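Local coordinates for protein nitrilotriacetate monooxygenase (Burkholderia pseudomallei, PDB 3SDO) that probably acts as a flavin-dependent monooxygenase of the NtaA/SnaA/DszA family, using reduced FMN and molecular oxygen to oxidise its substrate, at residues Q213-Q218 against D433-P438; H311-Y316 against P321-G326. All coordinates share one frame; numbering follows the deposited sequence.

Interaction 1 of 2, residues Q213-Q218 against D433-P438; sequences QPVIFQ and DHLGLP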
# COMPACT_ATOMS: atom_id res chain seq x y z
N GLN A 213 14.43 -4.06 10.75
CA GLN A 213 14.05 -3.38 9.54
C GLN A 213 13.49 -4.39 8.55
O GLN A 213 13.82 -5.59 8.62
CB GLN A 213 15.26 -2.75 8.85
CG GLN A 213 16.07 -1.78 9.68
CD GLN A 213 17.18 -1.13 8.84
OE1 GLN A 213 17.49 -1.59 7.73
NE2 GLN A 213 17.75 -0.06 9.36
N PRO A 214 12.70 -3.91 7.58
CA PRO A 214 12.23 -4.80 6.55
C PRO A 214 13.38 -5.39 5.73
O PRO A 214 14.44 -4.77 5.61
CB PRO A 214 11.35 -3.91 5.68
CG PRO A 214 10.98 -2.76 6.51
CD PRO A 214 12.07 -2.57 7.50
N VAL A 215 13.17 -6.60 5.21
CA VAL A 215 14.16 -7.31 4.40
C VAL A 215 14.25 -6.71 2.97
O VAL A 215 13.21 -6.40 2.33
CB VAL A 215 13.83 -8.81 4.34
CG1 VAL A 215 14.89 -9.60 3.56
CG2 VAL A 215 13.70 -9.36 5.78
N ILE A 216 15.48 -6.51 2.49
CA ILE A 216 15.67 -5.94 1.17
C ILE A 216 15.85 -7.04 0.13
O ILE A 216 16.78 -7.88 0.24
CB ILE A 216 16.89 -4.99 1.11
CG1 ILE A 216 16.77 -3.88 2.15
CG2 ILE A 216 17.07 -4.38 -0.30
CD1 ILE A 216 15.46 -3.10 2.14
N PHE A 217 14.96 -7.03 -0.85
CA PHE A 217 15.01 -7.88 -2.03
C PHE A 217 15.45 -7.03 -3.21
O PHE A 217 15.12 -5.84 -3.31
CB PHE A 217 13.63 -8.47 -2.32
CG PHE A 217 13.24 -9.59 -1.40
CD1 PHE A 217 12.94 -9.35 -0.09
CD2 PHE A 217 13.16 -10.88 -1.87
CE1 PHE A 217 12.59 -10.37 0.74
CE2 PHE A 217 12.84 -11.93 -1.04
CZ PHE A 217 12.57 -11.68 0.26
N GLN A 218 16.22 -7.63 -4.11
CA GLN A 218 16.58 -6.96 -5.37
C GLN A 218 16.68 -7.98 -6.49
O GLN A 218 16.81 -9.16 -6.24
CB GLN A 218 17.90 -6.22 -5.22
CG GLN A 218 17.87 -5.06 -4.27
CD GLN A 218 19.20 -4.38 -4.11
OE1 GLN A 218 20.07 -4.48 -4.99
NE2 GLN A 218 19.40 -3.72 -2.95
N ASP A 433 13.67 -14.38 10.60
CA ASP A 433 13.67 -15.71 11.23
C ASP A 433 13.44 -16.85 10.22
O ASP A 433 14.14 -17.89 10.25
CB ASP A 433 12.56 -15.84 12.27
CG ASP A 433 12.80 -15.01 13.52
OD1 ASP A 433 13.95 -14.61 13.84
OD2 ASP A 433 11.77 -14.79 14.22
N HIS A 434 12.43 -16.69 9.36
CA HIS A 434 12.11 -17.72 8.36
C HIS A 434 13.30 -17.96 7.44
O HIS A 434 13.57 -19.10 7.07
CB HIS A 434 10.94 -17.31 7.44
CG HIS A 434 9.66 -17.08 8.15
ND1 HIS A 434 9.37 -17.60 9.39
CD2 HIS A 434 8.56 -16.37 7.77
CE1 HIS A 434 8.17 -17.20 9.77
NE2 HIS A 434 7.65 -16.47 8.79
N LEU A 435 13.94 -16.87 7.02
CA LEU A 435 15.02 -16.94 6.05
C LEU A 435 16.37 -17.24 6.69
O LEU A 435 17.36 -17.39 5.99
CB LEU A 435 15.11 -15.65 5.21
CG LEU A 435 13.85 -15.27 4.40
CD1 LEU A 435 14.07 -13.97 3.61
CD2 LEU A 435 13.41 -16.43 3.48
N GLY A 436 16.41 -17.31 8.02
CA GLY A 436 17.63 -17.60 8.73
C GLY A 436 18.56 -16.41 8.73
O GLY A 436 19.78 -16.58 8.84
N LEU A 437 18.00 -15.21 8.56
CA LEU A 437 18.79 -13.98 8.65
C LEU A 437 18.81 -13.47 10.10
O LEU A 437 17.81 -13.60 10.81
CB LEU A 437 18.20 -12.90 7.74
CG LEU A 437 18.20 -13.19 6.24
CD1 LEU A 437 17.31 -12.19 5.52
CD2 LEU A 437 19.61 -13.17 5.66
N PRO A 438 19.92 -12.87 10.53
CA PRO A 438 19.98 -12.30 11.87
C PRO A 438 19.14 -11.03 12.01
O PRO A 438 19.02 -10.26 11.05
CB PRO A 438 21.46 -11.98 12.07
CG PRO A 438 22.09 -12.05 10.75
CD PRO A 438 21.22 -12.81 9.83
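A strand of the parallel barrel sheet of this luciferase-like, TIM-barrel-type monooxygenase, 215-218, is met at its beginning by the end of the helix 431-435 near the C-terminus, and Val215 and Leu437 make the closest touch. CG1 of Val215 lies 4.1 Å from CD1 of Leu437, the two side chains running at a slant to one another. CG1 of Val215, anti to the backbone N (chi1 -177°), also comes 4.4 Å from CD1 of Leu435. The same Leu435 methyl, CD1, approaches CZ of Phe217 obliquely, at 4.3 Å. All four side chains are buried, and the contact is purely apolar, with no hydrogen bond between the segments. Between the two leucines the helix ends in a Schellman motif: Gly436, with a phi of 74°, turns the chain so that Leu437, like Leu435, reaches Val215. Nearby, Arg432 of the helix donates from NH2 to the carbonyl O of Gln213, a polar tie beside the apolar patch. In the sheet, strand 215-218 runs between the parallel strands 124-129 and 235-238, while helix 150-165 packs against Gln213, Pro214 and Ile216.

Interaction 2 of 2, residues H311-Y316 against P321-G326; sequences HDFSVY and PFPDIG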
# COMPACT_ATOMS: atom_id res chain seq x y z
N HIS A 311 3.99 -9.27 -40.98
CA HIS A 311 3.52 -10.26 -41.92
C HIS A 311 2.26 -10.94 -41.38
O HIS A 311 2.17 -11.23 -40.19
CB HIS A 311 4.61 -11.30 -42.19
CG HIS A 311 4.27 -12.25 -43.29
ND1 HIS A 311 4.37 -11.92 -44.62
CD2 HIS A 311 3.84 -13.54 -43.25
CE1 HIS A 311 4.00 -12.96 -45.36
NE2 HIS A 311 3.69 -13.96 -44.55
N ASP A 312 1.29 -11.17 -42.27
CA ASP A 312 0.01 -11.75 -41.90
C ASP A 312 0.08 -13.27 -42.03
O ASP A 312 -0.16 -13.84 -43.11
CB ASP A 312 -1.13 -11.17 -42.75
CG ASP A 312 -2.45 -11.86 -42.50
OD1 ASP A 312 -2.60 -12.48 -41.42
OD2 ASP A 312 -3.32 -11.83 -43.42
N PHE A 313 0.42 -13.91 -40.92
CA PHE A 313 0.59 -15.35 -40.89
C PHE A 313 -0.76 -16.09 -40.84
O PHE A 313 -0.79 -17.32 -40.97
CB PHE A 313 1.43 -15.75 -39.67
CG PHE A 313 2.91 -15.55 -39.85
CD1 PHE A 313 3.69 -16.53 -40.48
CD2 PHE A 313 3.54 -14.39 -39.40
CE1 PHE A 313 5.05 -16.35 -40.63
CE2 PHE A 313 4.90 -14.21 -39.55
CZ PHE A 313 5.66 -15.18 -40.18
N SER A 314 -1.85 -15.34 -40.65
CA SER A 314 -3.20 -15.93 -40.59
C SER A 314 -3.61 -16.57 -41.93
O SER A 314 -4.52 -17.41 -41.96
CB SER A 314 -4.24 -14.88 -40.15
OG SER A 314 -4.58 -13.98 -41.21
N VAL A 315 -2.97 -16.18 -43.03
CA VAL A 315 -3.28 -16.81 -44.33
C VAL A 315 -2.84 -18.28 -44.48
O VAL A 315 -3.35 -18.97 -45.34
CB VAL A 315 -2.70 -16.00 -45.53
CG1 VAL A 315 -3.30 -14.59 -45.54
CG2 VAL A 315 -1.14 -15.98 -45.54
N TYR A 316 -1.92 -18.75 -43.64
CA TYR A 316 -1.34 -20.09 -43.81
C TYR A 316 -2.08 -21.13 -43.00
O TYR A 316 -2.62 -20.84 -41.94
CB TYR A 316 0.13 -20.10 -43.40
CG TYR A 316 0.95 -19.04 -44.09
CD1 TYR A 316 1.25 -19.14 -45.44
CD2 TYR A 316 1.41 -17.94 -43.39
CE1 TYR A 316 2.00 -18.17 -46.07
CE2 TYR A 316 2.17 -16.98 -44.01
CZ TYR A 316 2.44 -17.09 -45.35
OH TYR A 316 3.18 -16.10 -45.95
N PRO A 321 3.36 -27.02 -42.91
CA PRO A 321 4.74 -26.64 -42.62
C PRO A 321 4.87 -25.14 -42.36
O PRO A 321 4.08 -24.36 -42.87
CB PRO A 321 5.50 -27.04 -43.88
CG PRO A 321 4.46 -27.14 -44.97
CD PRO A 321 3.24 -27.66 -44.24
N PHE A 322 5.85 -24.75 -41.56
CA PHE A 322 6.13 -23.33 -41.38
C PHE A 322 6.53 -22.82 -42.75
O PHE A 322 7.37 -23.46 -43.41
CB PHE A 322 7.27 -23.11 -40.40
CG PHE A 322 7.59 -21.67 -40.16
CD1 PHE A 322 6.82 -20.91 -39.32
CD2 PHE A 322 8.69 -21.07 -40.77
CE1 PHE A 322 7.10 -19.57 -39.09
CE2 PHE A 322 8.99 -19.73 -40.55
CZ PHE A 322 8.19 -18.98 -39.70
N PRO A 323 5.96 -21.69 -43.19
CA PRO A 323 6.21 -21.28 -44.59
C PRO A 323 7.61 -20.71 -44.87
O PRO A 323 8.27 -20.20 -43.96
CB PRO A 323 5.15 -20.20 -44.83
CG PRO A 323 4.88 -19.62 -43.48
CD PRO A 323 5.01 -20.78 -42.52
N ASP A 324 8.02 -20.78 -46.13
CA ASP A 324 9.30 -20.21 -46.56
C ASP A 324 9.10 -18.69 -46.63
O ASP A 324 8.60 -18.16 -47.62
CB ASP A 324 9.72 -20.77 -47.92
CG ASP A 324 11.18 -20.46 -48.27
OD1 ASP A 324 11.87 -19.78 -47.49
OD2 ASP A 324 11.62 -20.92 -49.35
N ILE A 325 9.45 -18.02 -45.53
CA ILE A 325 9.31 -16.58 -45.43
C ILE A 325 10.69 -15.92 -45.43
O ILE A 325 10.83 -14.77 -45.01
CB ILE A 325 8.54 -16.18 -44.13
N GLY A 326 11.69 -16.65 -45.91
CA GLY A 326 13.09 -16.19 -45.95
C GLY A 326 13.34 -14.84 -46.60
O GLY A 326 14.28 -14.13 -46.20
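Pro323 sets its CB-CG edge over the face of Tyr316, its ring tilted away from the phenol, in a CH-pi contact, the centre of a small aromatic-proline cluster in the long connection between helices 297-307 and 334-346. CG of Pro323 sits 3.8 Å from the centroid of the Tyr316 ring and only 8° from its normal, while CB of the proline reaches toward the CD1-CE1 side, 3.9 Å from Tyr316 CE1. On the opposite face of the tyrosine, CG2 of Val315 stands over the ring centre, so the phenol is sandwiched between two aliphatic groups. Chi1 of -53° puts the Tyr316 ring beside its backbone N, and chi2 of -71° turns the face to the proline.

Phe313 meets the same proline differently: Pro323 CG comes to the edge of its ring, near the ring plane, 4.3 Å from CE1 of Phe313. One proline carbon thus faces one ring and borders another. Phe313 CE1 also approaches Phe322 CE1 at 4.1 Å, with the two rings at a slant. Although the CB of Phe322 points away from 311-316, its ring swings back, and CD of the following Pro323 covers one of its faces toward the rim. Leu351 of helix 351-363 touches Phe313, Tyr316 and Phe322; from helix 297-307, Leu301 touches Phe313 and Leu304 touches Phe322.

No hydrogen bond joins the segments; several polar side chains of 311-316 bond one another instead. Asp312 OD1 accepts from the backbone N of Ser314 in an Asx turn. His311 lays CD2 over the centre of a Phe313 face. NE2 of His311 and OH of Tyr316, 2.6 Å apart, share a hydrogen bond in which either may be the donor.

Interaction 1 and interaction 2 lie on opposite sides of the chain's centre, their own centres 51 Å apart and their nearest atoms about 36 Å apart, so neither touches the other. In sequence, 311-316 and 321-326 both fall between the two partners of interaction 1: one contact brings together segments more than 200 residues apart, the other folds a short loop back on itself. Interaction 1 is the one closer to the predicted FMN site, with the side chain of Phe217 about 8 Å from that of Thr98 and about 12 Å from that of Asp61, both predicted to bind FMN. Interaction 2 is peripheral, about 37 Å from the chain's centre and away from those sites.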